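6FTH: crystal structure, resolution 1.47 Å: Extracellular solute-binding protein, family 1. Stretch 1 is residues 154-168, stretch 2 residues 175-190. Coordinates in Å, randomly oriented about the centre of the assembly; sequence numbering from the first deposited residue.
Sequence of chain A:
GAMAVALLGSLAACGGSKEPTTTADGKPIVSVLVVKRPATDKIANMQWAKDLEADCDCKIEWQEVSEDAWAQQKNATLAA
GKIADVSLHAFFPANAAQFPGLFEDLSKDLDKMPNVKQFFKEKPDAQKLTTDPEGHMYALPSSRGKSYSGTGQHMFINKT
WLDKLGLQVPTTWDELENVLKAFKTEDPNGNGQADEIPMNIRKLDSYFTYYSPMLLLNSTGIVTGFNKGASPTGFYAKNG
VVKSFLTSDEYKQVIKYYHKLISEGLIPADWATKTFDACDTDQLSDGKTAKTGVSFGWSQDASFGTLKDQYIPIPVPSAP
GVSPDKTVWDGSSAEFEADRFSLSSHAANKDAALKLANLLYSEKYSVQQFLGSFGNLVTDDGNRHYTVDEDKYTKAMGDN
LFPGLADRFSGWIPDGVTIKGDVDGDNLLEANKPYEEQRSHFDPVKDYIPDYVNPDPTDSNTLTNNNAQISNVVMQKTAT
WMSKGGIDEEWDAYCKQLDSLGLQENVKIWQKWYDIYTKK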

# COMPACT_ATOMS: atom_id res chain seq x y z
N HIS A 154 -8.43 -4.82 -4.28
CA HIS A 154 -9.73 -5.48 -4.41
C HIS A 154 -10.21 -5.42 -5.85
O HIS A 154 -9.80 -4.55 -6.62
CB HIS A 154 -10.81 -4.83 -3.51
CG HIS A 154 -10.29 -4.55 -2.16
ND1 HIS A 154 -9.55 -3.43 -1.87
CD2 HIS A 154 -10.29 -5.31 -1.04
CE1 HIS A 154 -9.14 -3.49 -0.62
NE2 HIS A 154 -9.56 -4.63 -0.10
N MET A 155 -11.11 -6.34 -6.20
CA MET A 155 -11.76 -6.39 -7.50
C MET A 155 -13.24 -6.16 -7.28
O MET A 155 -13.89 -6.93 -6.56
CB MET A 155 -11.52 -7.75 -8.15
CG MET A 155 -12.09 -7.89 -9.54
SD MET A 155 -11.70 -9.52 -10.20
CE MET A 155 -12.30 -9.39 -11.89
N PHE A 156 -13.78 -5.11 -7.89
CA PHE A 156 -15.19 -4.75 -7.74
C PHE A 156 -15.98 -5.09 -9.00
O PHE A 156 -15.46 -5.01 -10.12
CB PHE A 156 -15.33 -3.26 -7.45
CG PHE A 156 -14.63 -2.82 -6.20
CD1 PHE A 156 -14.94 -3.40 -4.99
CD2 PHE A 156 -13.64 -1.85 -6.23
CE1 PHE A 156 -14.29 -3.00 -3.81
CE2 PHE A 156 -12.98 -1.46 -5.07
CZ PHE A 156 -13.30 -2.05 -3.86
N ILE A 157 -17.25 -5.44 -8.81
CA ILE A 157 -18.17 -5.65 -9.93
C ILE A 157 -19.49 -4.96 -9.62
O ILE A 157 -19.89 -4.83 -8.46
CB ILE A 157 -18.35 -7.13 -10.26
CG1 ILE A 157 -19.02 -7.34 -11.62
CG2 ILE A 157 -19.11 -7.85 -9.19
CD1 ILE A 157 -18.71 -8.70 -12.18
N ASN A 158 -20.16 -4.51 -10.68
CA ASN A 158 -21.48 -3.88 -10.57
C ASN A 158 -22.50 -5.00 -10.43
O ASN A 158 -22.91 -5.64 -11.41
CB ASN A 158 -21.78 -2.98 -11.76
CG ASN A 158 -23.01 -2.16 -11.50
OD1 ASN A 158 -24.00 -2.69 -11.00
ND2 ASN A 158 -22.92 -0.86 -11.74
N LYS A 159 -22.87 -5.28 -9.17
CA LYS A 159 -23.84 -6.30 -8.84
C LYS A 159 -25.25 -5.91 -9.32
O LYS A 159 -26.04 -6.80 -9.67
CB LYS A 159 -23.83 -6.54 -7.32
CG LYS A 159 -24.71 -7.70 -6.84
CD LYS A 159 -24.36 -9.02 -7.49
CE LYS A 159 -24.87 -10.22 -6.71
NZ LYS A 159 -26.35 -10.13 -6.44
N THR A 160 -25.58 -4.62 -9.33
CA THR A 160 -26.86 -4.19 -9.88
C THR A 160 -26.97 -4.62 -11.34
O THR A 160 -28.02 -5.11 -11.78
CB THR A 160 -27.00 -2.68 -9.76
OG1 THR A 160 -27.03 -2.33 -8.37
CG2 THR A 160 -28.29 -2.18 -10.44
N TRP A 161 -25.89 -4.47 -12.09
CA TRP A 161 -25.89 -4.92 -13.49
C TRP A 161 -26.02 -6.43 -13.59
O TRP A 161 -26.77 -6.94 -14.43
CB TRP A 161 -24.62 -4.45 -14.17
CG TRP A 161 -24.46 -2.99 -14.43
CD1 TRP A 161 -25.32 -1.97 -14.06
CD2 TRP A 161 -23.40 -2.38 -15.17
NE1 TRP A 161 -24.83 -0.78 -14.52
CE2 TRP A 161 -23.66 -0.99 -15.20
CE3 TRP A 161 -22.26 -2.86 -15.79
CZ2 TRP A 161 -22.81 -0.08 -15.82
CZ3 TRP A 161 -21.41 -1.97 -16.42
CH2 TRP A 161 -21.69 -0.59 -16.43
N LEU A 162 -25.26 -7.18 -12.78
CA LEU A 162 -25.39 -8.63 -12.81
C LEU A 162 -26.84 -9.03 -12.57
O LEU A 162 -27.39 -9.89 -13.27
CB LEU A 162 -24.52 -9.27 -11.74
CG LEU A 162 -22.99 -9.15 -11.93
CD1 LEU A 162 -22.32 -9.74 -10.70
CD2 LEU A 162 -22.49 -9.82 -13.18
N ASP A 163 -27.47 -8.40 -11.57
CA ASP A 163 -28.83 -8.76 -11.18
C ASP A 163 -29.82 -8.45 -12.29
O ASP A 163 -30.69 -9.27 -12.61
CB ASP A 163 -29.22 -8.00 -9.92
CG ASP A 163 -28.55 -8.54 -8.65
OD1 ASP A 163 -27.93 -9.62 -8.70
OD2 ASP A 163 -28.67 -7.87 -7.61
N LYS A 164 -29.70 -7.26 -12.88
CA LYS A 164 -30.60 -6.83 -13.96
C LYS A 164 -30.50 -7.74 -15.17
O LYS A 164 -31.50 -7.96 -15.87
CB LYS A 164 -30.29 -5.39 -14.35
CG LYS A 164 -30.86 -4.37 -13.35
CD LYS A 164 -30.67 -2.92 -13.78
CE LYS A 164 -31.35 -1.98 -12.78
NZ LYS A 164 -31.15 -0.56 -13.12
N LEU A 165 -29.32 -8.28 -15.45
CA LEU A 165 -29.11 -9.12 -16.62
C LEU A 165 -29.27 -10.60 -16.33
O LEU A 165 -29.18 -11.41 -17.26
CB LEU A 165 -27.71 -8.86 -17.20
CG LEU A 165 -27.44 -7.43 -17.66
CD1 LEU A 165 -26.04 -7.34 -18.26
CD2 LEU A 165 -28.51 -6.99 -18.67
N GLY A 166 -29.51 -10.98 -15.09
CA GLY A 166 -29.65 -12.38 -14.76
C GLY A 166 -28.35 -13.15 -14.87
O GLY A 166 -28.33 -14.28 -15.39
N LEU A 167 -27.26 -12.57 -14.38
CA LEU A 167 -25.93 -13.16 -14.37
C LEU A 167 -25.49 -13.42 -12.93
O LEU A 167 -25.81 -12.67 -12.02
CB LEU A 167 -24.94 -12.20 -15.00
CG LEU A 167 -25.21 -11.85 -16.46
CD1 LEU A 167 -24.40 -10.64 -16.84
CD2 LEU A 167 -24.89 -13.01 -17.35
N GLN A 168 -24.75 -14.51 -12.76
CA GLN A 168 -24.10 -14.79 -11.49
C GLN A 168 -22.72 -14.13 -11.45
O GLN A 168 -22.14 -13.80 -12.48
CB GLN A 168 -23.95 -16.29 -11.31
CG GLN A 168 -25.29 -17.01 -11.17
CD GLN A 168 -25.14 -18.49 -10.86
OE1 GLN A 168 -24.04 -18.97 -10.60
NE2 GLN A 168 -26.25 -19.21 -10.90
N GLU A 175 -16.16 -17.26 -17.53
CA GLU A 175 -17.37 -16.64 -17.01
C GLU A 175 -17.22 -15.13 -16.93
O GLU A 175 -18.16 -14.38 -17.22
CB GLU A 175 -17.70 -17.21 -15.62
CG GLU A 175 -18.24 -18.62 -15.67
CD GLU A 175 -18.45 -19.25 -14.30
OE1 GLU A 175 -18.26 -18.56 -13.28
OE2 GLU A 175 -18.84 -20.43 -14.26
N LEU A 176 -16.02 -14.65 -16.57
CA LEU A 176 -15.80 -13.20 -16.55
C LEU A 176 -15.93 -12.60 -17.95
O LEU A 176 -16.57 -11.55 -18.11
CB LEU A 176 -14.45 -12.86 -15.92
CG LEU A 176 -14.03 -11.40 -15.95
CD1 LEU A 176 -15.01 -10.50 -15.20
CD2 LEU A 176 -12.62 -11.28 -15.38
N GLU A 177 -15.34 -13.25 -18.96
CA GLU A 177 -15.46 -12.74 -20.32
C GLU A 177 -16.93 -12.68 -20.73
O GLU A 177 -17.38 -11.68 -21.32
CB GLU A 177 -14.65 -13.62 -21.27
CG GLU A 177 -14.65 -13.10 -22.68
CD GLU A 177 -13.90 -13.98 -23.65
OE1 GLU A 177 -13.45 -15.08 -23.28
OE2 GLU A 177 -13.74 -13.54 -24.81
N ASN A 178 -17.71 -13.71 -20.39
CA ASN A 178 -19.12 -13.71 -20.77
C ASN A 178 -19.87 -12.56 -20.11
O ASN A 178 -20.68 -11.88 -20.76
CB ASN A 178 -19.75 -15.05 -20.39
CG ASN A 178 -21.22 -15.13 -20.74
OD1 ASN A 178 -21.59 -15.12 -21.92
ND2 ASN A 178 -22.07 -15.21 -19.72
N VAL A 179 -19.61 -12.32 -18.82
CA VAL A 179 -20.23 -11.19 -18.13
C VAL A 179 -19.87 -9.87 -18.80
O VAL A 179 -20.72 -8.98 -18.98
CB VAL A 179 -19.81 -11.20 -16.64
CG1 VAL A 179 -20.09 -9.86 -15.99
CG2 VAL A 179 -20.47 -12.35 -15.91
N LEU A 180 -18.59 -9.70 -19.16
CA LEU A 180 -18.16 -8.44 -19.73
C LEU A 180 -18.82 -8.21 -21.09
O LEU A 180 -19.16 -7.07 -21.41
CB LEU A 180 -16.64 -8.42 -19.86
CG LEU A 180 -15.85 -8.45 -18.53
CD1 LEU A 180 -14.40 -8.46 -18.84
CD2 LEU A 180 -16.19 -7.27 -17.65
N LYS A 181 -18.98 -9.26 -21.90
CA LYS A 181 -19.68 -9.12 -23.18
C LYS A 181 -21.12 -8.66 -22.96
O LYS A 181 -21.64 -7.84 -23.73
CB LYS A 181 -19.66 -10.43 -23.95
CG LYS A 181 -18.27 -10.80 -24.49
CD LYS A 181 -18.20 -12.15 -25.19
CE LYS A 181 -16.78 -12.39 -25.74
NZ LYS A 181 -16.62 -13.80 -26.27
N ALA A 182 -21.78 -9.21 -21.95
CA ALA A 182 -23.14 -8.78 -21.63
C ALA A 182 -23.17 -7.32 -21.21
O ALA A 182 -24.05 -6.55 -21.64
CB ALA A 182 -23.69 -9.67 -20.53
N PHE A 183 -22.22 -6.90 -20.37
CA PHE A 183 -22.12 -5.50 -19.99
C PHE A 183 -21.94 -4.63 -21.22
O PHE A 183 -22.49 -3.52 -21.30
CB PHE A 183 -20.94 -5.28 -19.03
CG PHE A 183 -21.13 -5.83 -17.63
CD1 PHE A 183 -22.33 -6.37 -17.18
CD2 PHE A 183 -20.07 -5.78 -16.75
CE1 PHE A 183 -22.44 -6.84 -15.86
CE2 PHE A 183 -20.17 -6.24 -15.46
CZ PHE A 183 -21.35 -6.77 -15.01
N LYS A 184 -21.16 -5.11 -22.19
CA LYS A 184 -20.86 -4.29 -23.35
C LYS A 184 -22.10 -4.06 -24.19
O LYS A 184 -22.33 -2.95 -24.67
CB LYS A 184 -19.74 -4.93 -24.17
CG LYS A 184 -19.32 -4.05 -25.36
CD LYS A 184 -18.22 -4.64 -26.18
CE LYS A 184 -17.74 -3.66 -27.28
NZ LYS A 184 -17.29 -2.30 -26.78
N THR A 185 -22.94 -5.09 -24.35
CA THR A 185 -23.97 -5.05 -25.39
C THR A 185 -25.39 -4.91 -24.88
O THR A 185 -26.27 -4.59 -25.68
CB THR A 185 -23.92 -6.31 -26.26
OG1 THR A 185 -24.12 -7.48 -25.47
CG2 THR A 185 -22.57 -6.40 -26.97
N GLU A 186 -25.65 -5.15 -23.60
CA GLU A 186 -27.00 -5.22 -23.08
C GLU A 186 -27.42 -3.97 -22.29
O GLU A 186 -28.45 -4.01 -21.62
CB GLU A 186 -27.19 -6.50 -22.25
CG GLU A 186 -26.86 -7.77 -23.07
CD GLU A 186 -26.96 -9.05 -22.30
OE1 GLU A 186 -27.48 -9.04 -21.16
OE2 GLU A 186 -26.53 -10.10 -22.83
N ASP A 187 -26.69 -2.86 -22.39
CA ASP A 187 -27.12 -1.59 -21.83
C ASP A 187 -27.57 -1.72 -20.37
O ASP A 187 -28.67 -1.28 -20.00
CB ASP A 187 -28.26 -1.00 -22.67
CG ASP A 187 -28.55 0.44 -22.32
OD1 ASP A 187 -27.62 1.15 -21.91
OD2 ASP A 187 -29.72 0.87 -22.47
N PRO A 188 -26.75 -2.30 -19.50
CA PRO A 188 -27.20 -2.50 -18.12
C PRO A 188 -27.53 -1.22 -17.39
O PRO A 188 -28.34 -1.25 -16.46
CB PRO A 188 -26.04 -3.26 -17.46
CG PRO A 188 -24.84 -2.91 -18.30
CD PRO A 188 -25.40 -2.87 -19.71
N ASN A 189 -26.95 -0.08 -17.76
CA ASN A 189 -27.30 1.16 -17.07
C ASN A 189 -28.53 1.83 -17.64
O ASN A 189 -28.94 2.87 -17.11
CB ASN A 189 -26.10 2.13 -16.95
CG ASN A 189 -25.71 2.82 -18.26
OD1 ASN A 189 -26.46 2.82 -19.23
ND2 ASN A 189 -24.55 3.46 -18.24
N GLY A 190 -29.13 1.27 -18.70
CA GLY A 190 -30.46 1.64 -19.13
C GLY A 190 -30.58 2.92 -19.93
O GLY A 190 -31.70 3.36 -20.19
O HOH W 1 -28.65 -0.57 -13.77

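Three residues have the most surface in this contact: Trp161, Phe183 and Leu165. Trp161 covers the most surface. It lies in the helix of stretch 1, which runs nearly perpendicular to the helix of stretch 2, at 85°. Its indole meets two partners in different ways. Pro188 CB sits over one face, 3.6 Å from the centroid of the Trp161 five-membered ring and 17° off the ring normal, a CH-pi contact. The indole edge points toward the face of Phe183. The centroids of the Trp161 six-membered ring and the Phe183 ring are 5.0 Å apart, and the planes meet at 78°.

The CA-to-CB bond of Phe183 points sideways, but the ring end comes nearer to stretch 1. Ile157 CG1 lies 4.2 Å from Phe183 CZ, at the ring edge. Leu162 CD2 approaches the same Phe183 CZ to 3.7 Å, obliquely.

The CA-to-CB bond of Leu165 points toward stretch 2. Leu165 CD1 is 4.0 Å from both Ala182 CB and Phe183 CD1, and 4.2 Å from Pro188 CB. Leu167 CD1 also packs on Ala182 CB, at 3.9 Å.

No direct hydrogen bond joins the stretches. One water bridges them, accepting from Lys164 NZ at 2.6 Å and donating to Pro188 O at 2.8 Å. The direct contact therefore rests largely on apolar and aromatic packing.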